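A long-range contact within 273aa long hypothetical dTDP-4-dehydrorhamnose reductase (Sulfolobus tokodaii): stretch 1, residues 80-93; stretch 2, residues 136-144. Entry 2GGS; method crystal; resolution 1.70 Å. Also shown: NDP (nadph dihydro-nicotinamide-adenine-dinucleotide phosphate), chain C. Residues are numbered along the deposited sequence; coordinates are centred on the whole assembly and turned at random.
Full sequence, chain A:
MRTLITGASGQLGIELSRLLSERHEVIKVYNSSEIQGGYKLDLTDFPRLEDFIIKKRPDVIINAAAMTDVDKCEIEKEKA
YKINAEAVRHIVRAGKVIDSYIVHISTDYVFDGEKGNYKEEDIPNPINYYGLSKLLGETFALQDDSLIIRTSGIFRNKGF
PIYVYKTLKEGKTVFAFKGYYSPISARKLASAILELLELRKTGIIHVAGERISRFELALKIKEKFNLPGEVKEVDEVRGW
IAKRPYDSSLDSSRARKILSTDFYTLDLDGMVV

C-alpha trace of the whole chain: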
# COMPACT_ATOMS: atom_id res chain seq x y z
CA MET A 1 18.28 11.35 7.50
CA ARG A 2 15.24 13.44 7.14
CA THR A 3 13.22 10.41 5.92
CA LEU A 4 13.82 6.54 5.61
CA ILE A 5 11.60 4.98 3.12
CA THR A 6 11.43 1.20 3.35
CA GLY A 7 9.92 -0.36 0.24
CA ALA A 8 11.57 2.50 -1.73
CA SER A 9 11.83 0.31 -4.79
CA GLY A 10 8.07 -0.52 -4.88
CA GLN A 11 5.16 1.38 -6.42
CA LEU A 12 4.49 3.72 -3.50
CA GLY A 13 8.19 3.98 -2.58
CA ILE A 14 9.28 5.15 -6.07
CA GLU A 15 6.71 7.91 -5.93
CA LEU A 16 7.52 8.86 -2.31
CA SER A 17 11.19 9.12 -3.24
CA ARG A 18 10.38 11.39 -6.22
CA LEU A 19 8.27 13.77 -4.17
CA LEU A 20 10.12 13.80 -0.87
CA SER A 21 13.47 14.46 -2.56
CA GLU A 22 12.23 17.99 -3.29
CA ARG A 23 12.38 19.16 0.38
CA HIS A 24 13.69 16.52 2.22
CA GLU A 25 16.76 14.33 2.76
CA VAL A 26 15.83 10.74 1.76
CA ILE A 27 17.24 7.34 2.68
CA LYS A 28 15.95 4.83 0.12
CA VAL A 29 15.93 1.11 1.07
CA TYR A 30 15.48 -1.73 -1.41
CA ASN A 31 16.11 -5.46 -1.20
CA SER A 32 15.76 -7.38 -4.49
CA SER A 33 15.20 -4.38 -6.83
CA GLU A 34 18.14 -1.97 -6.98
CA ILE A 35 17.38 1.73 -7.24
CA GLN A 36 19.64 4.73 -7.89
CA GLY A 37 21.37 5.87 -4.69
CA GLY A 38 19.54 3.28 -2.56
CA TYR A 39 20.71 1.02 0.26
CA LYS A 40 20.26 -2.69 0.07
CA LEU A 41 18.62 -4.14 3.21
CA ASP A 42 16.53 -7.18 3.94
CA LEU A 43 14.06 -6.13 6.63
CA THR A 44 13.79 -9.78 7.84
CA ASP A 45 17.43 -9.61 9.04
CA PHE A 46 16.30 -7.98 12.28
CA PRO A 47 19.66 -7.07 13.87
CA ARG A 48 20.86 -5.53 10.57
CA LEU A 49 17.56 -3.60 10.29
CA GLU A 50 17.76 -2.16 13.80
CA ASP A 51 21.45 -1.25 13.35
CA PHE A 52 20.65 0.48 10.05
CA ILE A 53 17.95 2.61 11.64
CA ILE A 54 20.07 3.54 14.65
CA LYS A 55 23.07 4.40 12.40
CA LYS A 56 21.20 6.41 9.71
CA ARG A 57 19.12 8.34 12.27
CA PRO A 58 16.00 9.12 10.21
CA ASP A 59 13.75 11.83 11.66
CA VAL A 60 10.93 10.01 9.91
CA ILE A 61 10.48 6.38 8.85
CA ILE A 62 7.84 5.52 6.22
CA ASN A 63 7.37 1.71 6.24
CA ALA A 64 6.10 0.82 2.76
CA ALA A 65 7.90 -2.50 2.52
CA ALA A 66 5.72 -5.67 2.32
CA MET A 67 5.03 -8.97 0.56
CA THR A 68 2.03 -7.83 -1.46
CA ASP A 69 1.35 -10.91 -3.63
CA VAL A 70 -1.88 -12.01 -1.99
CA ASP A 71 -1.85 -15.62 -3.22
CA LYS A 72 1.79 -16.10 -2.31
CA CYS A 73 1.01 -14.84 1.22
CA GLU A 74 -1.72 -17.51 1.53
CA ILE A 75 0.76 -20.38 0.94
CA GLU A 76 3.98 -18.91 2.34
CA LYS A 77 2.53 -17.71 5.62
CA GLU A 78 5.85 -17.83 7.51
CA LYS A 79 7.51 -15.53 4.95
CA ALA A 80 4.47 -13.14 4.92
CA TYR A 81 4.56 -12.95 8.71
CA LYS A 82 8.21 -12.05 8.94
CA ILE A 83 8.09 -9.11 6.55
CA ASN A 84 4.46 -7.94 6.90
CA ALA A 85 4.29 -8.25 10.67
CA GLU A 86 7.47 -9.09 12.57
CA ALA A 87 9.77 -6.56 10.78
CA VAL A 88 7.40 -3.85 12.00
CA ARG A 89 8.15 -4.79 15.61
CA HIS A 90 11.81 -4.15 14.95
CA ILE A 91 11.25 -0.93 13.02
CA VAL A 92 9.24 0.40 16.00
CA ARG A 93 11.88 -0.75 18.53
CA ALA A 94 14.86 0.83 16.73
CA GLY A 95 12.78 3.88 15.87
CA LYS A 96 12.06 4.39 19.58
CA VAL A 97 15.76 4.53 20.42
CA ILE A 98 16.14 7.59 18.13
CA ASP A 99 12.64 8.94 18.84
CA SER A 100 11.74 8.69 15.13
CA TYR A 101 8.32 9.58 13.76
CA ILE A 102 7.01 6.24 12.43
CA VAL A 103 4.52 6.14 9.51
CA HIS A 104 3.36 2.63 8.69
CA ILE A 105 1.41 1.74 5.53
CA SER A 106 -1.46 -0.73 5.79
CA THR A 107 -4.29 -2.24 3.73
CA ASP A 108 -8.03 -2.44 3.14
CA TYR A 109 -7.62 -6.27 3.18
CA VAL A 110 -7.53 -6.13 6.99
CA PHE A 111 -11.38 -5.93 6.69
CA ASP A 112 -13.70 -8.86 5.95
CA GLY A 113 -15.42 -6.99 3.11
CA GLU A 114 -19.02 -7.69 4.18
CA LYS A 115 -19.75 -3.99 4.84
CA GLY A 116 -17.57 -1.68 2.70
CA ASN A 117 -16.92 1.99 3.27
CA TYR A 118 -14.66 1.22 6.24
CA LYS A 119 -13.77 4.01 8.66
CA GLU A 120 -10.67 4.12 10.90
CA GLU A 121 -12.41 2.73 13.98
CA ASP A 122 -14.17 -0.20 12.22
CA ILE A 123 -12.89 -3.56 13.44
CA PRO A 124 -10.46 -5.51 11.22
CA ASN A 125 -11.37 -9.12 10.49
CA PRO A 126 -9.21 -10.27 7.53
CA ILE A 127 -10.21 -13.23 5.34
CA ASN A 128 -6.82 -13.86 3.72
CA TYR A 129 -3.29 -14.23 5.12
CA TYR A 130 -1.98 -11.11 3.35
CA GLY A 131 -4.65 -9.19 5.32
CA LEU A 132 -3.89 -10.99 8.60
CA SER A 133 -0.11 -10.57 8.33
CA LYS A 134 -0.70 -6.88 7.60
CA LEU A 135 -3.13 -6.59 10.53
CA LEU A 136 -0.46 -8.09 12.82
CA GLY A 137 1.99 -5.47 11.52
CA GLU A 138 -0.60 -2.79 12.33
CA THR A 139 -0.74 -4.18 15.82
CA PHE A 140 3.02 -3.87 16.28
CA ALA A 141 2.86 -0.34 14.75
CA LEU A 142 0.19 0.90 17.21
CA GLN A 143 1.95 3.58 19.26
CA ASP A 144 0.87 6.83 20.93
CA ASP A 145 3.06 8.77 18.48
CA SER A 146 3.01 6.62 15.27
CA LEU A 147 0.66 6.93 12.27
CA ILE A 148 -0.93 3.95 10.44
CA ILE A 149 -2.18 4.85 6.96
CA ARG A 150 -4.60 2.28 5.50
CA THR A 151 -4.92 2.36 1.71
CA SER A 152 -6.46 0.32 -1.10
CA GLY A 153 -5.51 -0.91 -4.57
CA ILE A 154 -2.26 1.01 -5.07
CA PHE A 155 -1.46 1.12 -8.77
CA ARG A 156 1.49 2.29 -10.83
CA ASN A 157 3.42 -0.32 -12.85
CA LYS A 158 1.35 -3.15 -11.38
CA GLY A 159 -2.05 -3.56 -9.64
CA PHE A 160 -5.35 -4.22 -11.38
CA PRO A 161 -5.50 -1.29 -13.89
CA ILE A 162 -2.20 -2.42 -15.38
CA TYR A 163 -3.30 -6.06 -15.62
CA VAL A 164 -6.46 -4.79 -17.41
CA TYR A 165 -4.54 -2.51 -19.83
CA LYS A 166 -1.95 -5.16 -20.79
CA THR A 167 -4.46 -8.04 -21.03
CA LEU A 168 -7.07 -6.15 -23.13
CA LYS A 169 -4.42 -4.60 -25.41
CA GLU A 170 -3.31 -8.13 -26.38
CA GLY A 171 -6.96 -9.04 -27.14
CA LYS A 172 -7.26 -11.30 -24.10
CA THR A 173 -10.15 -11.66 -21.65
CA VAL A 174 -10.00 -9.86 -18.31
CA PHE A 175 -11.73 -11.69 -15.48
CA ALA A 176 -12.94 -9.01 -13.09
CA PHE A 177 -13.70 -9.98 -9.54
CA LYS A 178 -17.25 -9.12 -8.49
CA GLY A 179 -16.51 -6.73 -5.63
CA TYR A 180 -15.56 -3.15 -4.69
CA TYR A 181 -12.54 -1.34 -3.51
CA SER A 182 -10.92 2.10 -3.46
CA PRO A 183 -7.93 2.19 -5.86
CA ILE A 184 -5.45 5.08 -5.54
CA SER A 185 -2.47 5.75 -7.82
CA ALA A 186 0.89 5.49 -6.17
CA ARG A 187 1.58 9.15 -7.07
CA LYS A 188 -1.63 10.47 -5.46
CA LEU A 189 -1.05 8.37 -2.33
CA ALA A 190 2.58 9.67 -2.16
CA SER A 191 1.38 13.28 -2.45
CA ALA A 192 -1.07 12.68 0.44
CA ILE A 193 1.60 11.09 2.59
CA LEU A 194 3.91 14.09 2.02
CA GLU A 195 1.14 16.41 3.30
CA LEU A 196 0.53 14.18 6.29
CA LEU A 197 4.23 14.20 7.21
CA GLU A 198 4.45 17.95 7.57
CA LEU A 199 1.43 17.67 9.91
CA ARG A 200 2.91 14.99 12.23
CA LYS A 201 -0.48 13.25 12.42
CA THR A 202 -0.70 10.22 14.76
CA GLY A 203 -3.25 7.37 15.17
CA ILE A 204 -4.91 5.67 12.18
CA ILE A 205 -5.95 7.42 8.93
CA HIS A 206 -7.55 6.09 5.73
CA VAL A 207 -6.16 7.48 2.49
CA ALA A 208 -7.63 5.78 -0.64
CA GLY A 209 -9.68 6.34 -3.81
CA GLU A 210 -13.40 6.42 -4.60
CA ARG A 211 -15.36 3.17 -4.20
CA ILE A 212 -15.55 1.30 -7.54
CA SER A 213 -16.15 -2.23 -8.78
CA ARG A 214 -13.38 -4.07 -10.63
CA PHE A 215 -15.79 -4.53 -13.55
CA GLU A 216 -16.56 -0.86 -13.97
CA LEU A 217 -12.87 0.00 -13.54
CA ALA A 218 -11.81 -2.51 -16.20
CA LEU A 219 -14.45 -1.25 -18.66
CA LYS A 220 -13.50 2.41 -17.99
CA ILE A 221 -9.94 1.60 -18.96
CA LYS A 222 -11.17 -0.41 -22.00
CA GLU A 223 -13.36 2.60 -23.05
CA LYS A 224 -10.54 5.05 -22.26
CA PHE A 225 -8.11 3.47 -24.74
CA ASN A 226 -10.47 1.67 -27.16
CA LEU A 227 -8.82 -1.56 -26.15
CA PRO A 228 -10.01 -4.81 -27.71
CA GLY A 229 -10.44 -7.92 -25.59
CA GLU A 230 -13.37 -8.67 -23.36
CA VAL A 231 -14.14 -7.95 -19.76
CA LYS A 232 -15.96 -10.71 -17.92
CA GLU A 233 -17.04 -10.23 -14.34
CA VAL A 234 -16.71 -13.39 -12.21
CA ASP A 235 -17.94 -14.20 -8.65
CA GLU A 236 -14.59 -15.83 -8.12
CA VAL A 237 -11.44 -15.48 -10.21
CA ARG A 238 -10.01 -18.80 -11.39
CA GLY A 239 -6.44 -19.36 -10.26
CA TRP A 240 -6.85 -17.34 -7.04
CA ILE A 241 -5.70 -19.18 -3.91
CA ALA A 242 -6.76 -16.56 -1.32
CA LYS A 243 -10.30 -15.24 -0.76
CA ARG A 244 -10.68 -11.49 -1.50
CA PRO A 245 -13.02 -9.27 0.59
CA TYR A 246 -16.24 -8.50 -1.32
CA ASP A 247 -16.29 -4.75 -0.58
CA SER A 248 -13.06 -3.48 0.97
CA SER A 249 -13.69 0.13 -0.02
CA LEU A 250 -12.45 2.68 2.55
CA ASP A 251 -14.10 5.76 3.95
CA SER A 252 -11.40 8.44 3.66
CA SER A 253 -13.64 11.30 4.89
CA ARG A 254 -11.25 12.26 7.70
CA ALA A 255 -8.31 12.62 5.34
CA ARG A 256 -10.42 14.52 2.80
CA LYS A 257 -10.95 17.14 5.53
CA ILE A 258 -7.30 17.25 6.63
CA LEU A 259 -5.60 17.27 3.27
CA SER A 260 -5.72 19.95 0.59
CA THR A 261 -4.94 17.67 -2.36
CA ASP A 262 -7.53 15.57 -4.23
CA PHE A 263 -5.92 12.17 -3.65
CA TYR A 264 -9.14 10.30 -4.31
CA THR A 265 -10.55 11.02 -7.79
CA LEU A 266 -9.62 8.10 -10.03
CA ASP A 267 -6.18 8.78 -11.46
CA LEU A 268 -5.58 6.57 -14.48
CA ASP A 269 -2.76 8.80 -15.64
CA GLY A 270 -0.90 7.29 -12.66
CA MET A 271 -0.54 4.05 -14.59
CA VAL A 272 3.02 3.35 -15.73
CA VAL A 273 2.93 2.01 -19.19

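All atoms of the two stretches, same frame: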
# COMPACT_ATOMS: atom_id res chain seq x y z
N ALA A 80 5.39 -14.34 4.81
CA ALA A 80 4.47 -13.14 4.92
C ALA A 80 4.53 -12.56 6.32
O ALA A 80 4.70 -11.34 6.50
CB ALA A 80 3.06 -13.52 4.56
N TYR A 81 4.44 -13.42 7.33
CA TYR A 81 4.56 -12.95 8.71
C TYR A 81 5.84 -12.16 9.02
O TYR A 81 5.83 -11.11 9.65
CB TYR A 81 4.36 -14.12 9.71
CG TYR A 81 4.36 -13.63 11.15
CD1 TYR A 81 3.18 -13.14 11.72
CD2 TYR A 81 5.52 -13.65 11.93
CE1 TYR A 81 3.15 -12.69 13.05
CE2 TYR A 81 5.50 -13.19 13.25
CZ TYR A 81 4.31 -12.71 13.78
OH TYR A 81 4.28 -12.27 15.06
N LYS A 82 6.98 -12.67 8.59
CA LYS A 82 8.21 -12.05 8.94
C LYS A 82 8.37 -10.66 8.39
O LYS A 82 8.93 -9.81 9.08
CB LYS A 82 9.37 -12.88 8.40
CG LYS A 82 9.62 -14.08 9.27
CD LYS A 82 11.13 -14.35 9.35
CE LYS A 82 11.57 -15.41 8.35
NZ LYS A 82 11.30 -16.79 8.89
N ILE A 83 7.90 -10.44 7.17
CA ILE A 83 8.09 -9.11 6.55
C ILE A 83 6.88 -8.22 6.86
O ILE A 83 7.08 -7.05 7.17
CB ILE A 83 8.40 -9.18 5.02
CG1 ILE A 83 8.72 -7.80 4.41
CG2 ILE A 83 7.26 -9.87 4.24
CD1 ILE A 83 9.75 -6.95 5.13
N ASN A 84 5.67 -8.78 6.76
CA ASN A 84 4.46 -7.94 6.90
C ASN A 84 4.12 -7.62 8.33
O ASN A 84 3.45 -6.59 8.61
CB ASN A 84 3.27 -8.64 6.26
CG ASN A 84 3.33 -8.62 4.76
OD1 ASN A 84 4.17 -7.95 4.14
ND2 ASN A 84 2.38 -9.33 4.16
N ALA A 85 4.59 -8.46 9.26
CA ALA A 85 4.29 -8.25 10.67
C ALA A 85 5.57 -8.09 11.50
O ALA A 85 5.83 -7.02 12.08
CB ALA A 85 3.40 -9.38 11.21
N GLU A 86 6.41 -9.12 11.56
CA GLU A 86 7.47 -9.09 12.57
C GLU A 86 8.50 -7.96 12.34
O GLU A 86 8.97 -7.40 13.30
CB GLU A 86 8.19 -10.46 12.63
CG GLU A 86 8.92 -10.66 13.96
CD GLU A 86 9.34 -12.10 14.19
OE1 GLU A 86 9.24 -12.91 13.23
OE2 GLU A 86 9.77 -12.40 15.32
N ALA A 87 8.81 -7.63 11.09
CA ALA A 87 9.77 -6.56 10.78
C ALA A 87 9.31 -5.26 11.41
O ALA A 87 10.14 -4.45 11.84
CB ALA A 87 9.98 -6.40 9.27
N VAL A 88 7.97 -5.08 11.44
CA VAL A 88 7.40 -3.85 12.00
C VAL A 88 7.77 -3.72 13.47
O VAL A 88 8.03 -2.61 13.95
CB VAL A 88 5.87 -3.76 11.79
CG1 VAL A 88 5.34 -2.41 12.35
CG2 VAL A 88 5.53 -3.89 10.33
N ARG A 89 7.78 -4.84 14.21
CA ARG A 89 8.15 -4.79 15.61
C ARG A 89 9.56 -4.19 15.77
O ARG A 89 9.85 -3.37 16.67
CB ARG A 89 8.10 -6.19 16.24
CG ARG A 89 8.38 -6.08 17.75
CD ARG A 89 8.07 -7.37 18.50
NE ARG A 89 9.21 -8.28 18.54
CZ ARG A 89 10.16 -8.26 19.46
NH1 ARG A 89 10.16 -7.34 20.43
NH2 ARG A 89 11.14 -9.15 19.38
N HIS A 90 10.44 -4.58 14.86
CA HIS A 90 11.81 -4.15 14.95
C HIS A 90 12.02 -2.72 14.44
O HIS A 90 12.84 -1.99 14.94
CB HIS A 90 12.69 -5.18 14.24
CG HIS A 90 12.68 -6.50 14.94
ND1 HIS A 90 13.47 -6.74 16.04
CD2 HIS A 90 11.95 -7.63 14.75
CE1 HIS A 90 13.25 -7.97 16.48
NE2 HIS A 90 12.32 -8.53 15.73
N ILE A 91 11.25 -2.31 13.44
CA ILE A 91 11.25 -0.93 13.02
C ILE A 91 10.81 -0.01 14.17
O ILE A 91 11.45 0.98 14.46
CB ILE A 91 10.33 -0.74 11.80
CG1 ILE A 91 10.95 -1.45 10.58
CG2 ILE A 91 10.13 0.75 11.53
CD1 ILE A 91 9.99 -1.44 9.35
N VAL A 92 9.73 -0.38 14.84
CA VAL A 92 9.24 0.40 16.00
C VAL A 92 10.30 0.45 17.13
O VAL A 92 10.56 1.53 17.67
CB VAL A 92 7.91 -0.15 16.49
CG1 VAL A 92 7.53 0.48 17.83
CG2 VAL A 92 6.84 0.14 15.41
N ARG A 93 10.91 -0.70 17.44
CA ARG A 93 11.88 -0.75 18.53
C ARG A 93 13.10 0.15 18.30
O ARG A 93 13.43 1.01 19.13
CB ARG A 93 12.33 -2.19 18.80
CG ARG A 93 13.14 -2.26 20.08
CD ARG A 93 13.24 -3.68 20.55
NE ARG A 93 14.02 -4.50 19.64
CZ ARG A 93 14.41 -5.74 19.94
NH1 ARG A 93 14.09 -6.25 21.12
NH2 ARG A 93 15.13 -6.46 19.09
N LEU A 136 -1.46 -7.89 11.75
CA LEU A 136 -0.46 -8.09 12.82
C LEU A 136 0.62 -7.02 12.80
O LEU A 136 0.95 -6.46 13.84
CB LEU A 136 0.10 -9.53 12.78
CG LEU A 136 -1.00 -10.60 12.96
CD1 LEU A 136 -0.39 -12.00 12.87
CD2 LEU A 136 -1.88 -10.46 14.22
N GLY A 137 1.10 -6.62 11.62
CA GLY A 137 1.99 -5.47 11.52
C GLY A 137 1.37 -4.19 12.05
O GLY A 137 2.04 -3.43 12.75
N GLU A 138 0.09 -3.95 11.75
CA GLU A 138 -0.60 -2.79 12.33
C GLU A 138 -0.54 -2.81 13.83
O GLU A 138 -0.43 -1.76 14.50
CB GLU A 138 -2.11 -2.77 12.00
CG GLU A 138 -2.46 -2.40 10.65
CD GLU A 138 -3.90 -1.95 10.57
OE1 GLU A 138 -4.32 -1.66 9.44
OE2 GLU A 138 -4.60 -1.92 11.63
N THR A 139 -0.67 -4.00 14.38
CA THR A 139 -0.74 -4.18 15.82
C THR A 139 0.62 -3.84 16.42
O THR A 139 0.71 -3.11 17.42
CB THR A 139 -1.22 -5.59 16.15
OG1 THR A 139 -2.48 -5.82 15.48
CG2 THR A 139 -1.40 -5.80 17.67
N PHE A 140 1.70 -4.30 15.79
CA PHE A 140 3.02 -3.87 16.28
C PHE A 140 3.24 -2.37 16.14
O PHE A 140 3.96 -1.78 16.95
CB PHE A 140 4.15 -4.57 15.52
CG PHE A 140 4.30 -6.05 15.81
CD1 PHE A 140 4.52 -6.53 17.11
CD2 PHE A 140 4.28 -6.97 14.75
CE1 PHE A 140 4.74 -7.91 17.33
CE2 PHE A 140 4.49 -8.37 14.94
CZ PHE A 140 4.71 -8.83 16.25
N ALA A 141 2.66 -1.77 15.09
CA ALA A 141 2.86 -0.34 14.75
C ALA A 141 2.06 0.61 15.64
O ALA A 141 2.37 1.81 15.68
CB ALA A 141 2.54 -0.10 13.31
N LEU A 142 1.07 0.08 16.35
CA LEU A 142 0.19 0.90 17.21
C LEU A 142 0.97 1.53 18.34
O LEU A 142 1.40 0.82 19.23
CB LEU A 142 -0.99 0.07 17.76
CG LEU A 142 -2.16 -0.06 16.80
CD1 LEU A 142 -3.05 -1.30 17.09
CD2 LEU A 142 -3.00 1.23 16.84
N GLN A 143 1.17 2.85 18.26
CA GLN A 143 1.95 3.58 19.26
C GLN A 143 1.33 4.96 19.46
O GLN A 143 0.76 5.52 18.52
CB GLN A 143 3.44 3.70 18.85
CG GLN A 143 4.16 2.39 18.54
CD GLN A 143 4.30 1.46 19.75
OE1 GLN A 143 4.43 1.92 20.88
NE2 GLN A 143 4.27 0.15 19.50
N ASP A 144 1.46 5.51 20.66
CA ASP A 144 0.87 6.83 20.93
C ASP A 144 1.28 7.87 19.90
O ASP A 144 0.45 8.69 19.48
CB ASP A 144 1.18 7.30 22.35
CG ASP A 144 0.29 6.63 23.39
OD1 ASP A 144 0.41 6.99 24.58
OD2 ASP A 144 -0.54 5.77 23.02
PA NDP C . 5.25 -3.24 -3.94
O1A NDP C . 4.97 -4.68 -4.08
O2A NDP C . 5.35 -2.52 -5.23
O5B NDP C . 6.57 -2.98 -3.12
C5B NDP C . 6.94 -3.83 -2.05
C4B NDP C . 8.21 -3.24 -1.49
O4B NDP C . 8.54 -3.98 -0.31
C3B NDP C . 9.37 -3.28 -2.46
O3B NDP C . 10.08 -2.07 -2.36
C2B NDP C . 10.20 -4.44 -1.89
O2B NDP C . 11.55 -4.21 -2.20
C1B NDP C . 9.93 -4.25 -0.41
N9A NDP C . 10.23 -5.47 0.35
C8A NDP C . 9.55 -6.65 0.32
N7A NDP C . 10.18 -7.53 1.15
C5A NDP C . 11.25 -6.90 1.68
C6A NDP C . 12.24 -7.32 2.57
N6A NDP C . 12.30 -8.61 2.98
N1A NDP C . 13.21 -6.40 2.88
C2A NDP C . 13.24 -5.10 2.39
N3A NDP C . 12.27 -4.71 1.50
C4A NDP C . 11.31 -5.60 1.16
O3 NDP C . 4.07 -2.73 -2.95
PN NDP C . 3.26 -1.33 -3.03
O1N NDP C . 4.10 -0.18 -3.28
O2N NDP C . 2.13 -1.67 -3.93
O5D NDP C . 2.65 -1.30 -1.55
C5D NDP C . 3.13 -0.37 -0.59
C4D NDP C . 2.47 -0.56 0.76
O4D NDP C . 1.08 -0.39 0.61
C3D NDP C . 2.66 -1.95 1.37
O3D NDP C . 2.70 -1.72 2.75
C2D NDP C . 1.40 -2.69 0.99
O2D NDP C . 1.16 -3.75 1.90
C1D NDP C . 0.39 -1.53 1.11
N1N NDP C . -0.81 -1.80 0.31
C2N NDP C . -0.63 -2.19 -0.99
C3N NDP C . -1.70 -2.29 -1.87
C7N NDP C . -1.44 -2.72 -3.28
O7N NDP C . -2.53 -3.04 -4.10
N7N NDP C . -0.19 -2.81 -3.72
C4N NDP C . -3.11 -1.96 -1.42
C5N NDP C . -3.22 -1.57 0.04
C6N NDP C . -2.06 -1.50 0.82
P2B NDP C . 12.32 -5.04 -3.41
O1X NDP C . 13.50 -4.18 -3.65
O2X NDP C . 11.41 -5.15 -4.58
O3X NDP C . 12.70 -6.46 -2.93

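Two helices, 80-93 and 136-141, run side by side and parallel, their axes 1° apart in direction and 7.4 Å apart at closest approach. No hydrogen bond crosses between them, so the contact rests on close packing, with one CA-H...O contact and one CH-pi contact.

The backbones come closest at Ala-85 and Gly-137. Ala-85 CA lies 3.7 Å from Gly-137 CA, and Gly-137 CA makes a CA-H...O contact with Asn-84 O at 3.4 Å. A CB on Gly-137 would point toward the first helix and fall 2.2 Å from Asn-84 O, a clash; glycine is what this spacing admits. The wider pi-type turn at 81-86 lies here, with Tyr-81 O accepting from both Ala-85 N (3.0 Å) and Glu-86 N (2.8 Å).

The aromatic contacts centre on Phe-140, which buries more area than any other residue in the contact. Its side chain is a knob in a hole formed by Ala-85, Glu-86, Val-88 and Arg-89. Arg-89 CB covers one face of the ring in a CH-pi contact, 3.8 Å from the Phe-140 centroid and 16° off the normal, so arginine serves here through its aliphatic part. Tyr-81 OH meets the ring edge, 3.7 Å from Phe-140 CZ, while Ala-85 O comes within 3.1 Å of Phe-140 CD2.

Apolar side chains pack around this. Ala-85 CB packs 3.7 Å from Leu-136 CB, and Leu-136 CD1 reaches the edge of the Tyr-81 ring, 3.6 Å from CE1 of that tyrosine. Val-88 CG1 sits 3.8 Å from Ala-141 CB.

Past the second helix, Gln-143 folds back: its NE2 donates to Phe-140 O at 3.2 Å, which secures the side chain locally while Gln-143 NE2 also packs 3.7 Å from Val-92 CG1.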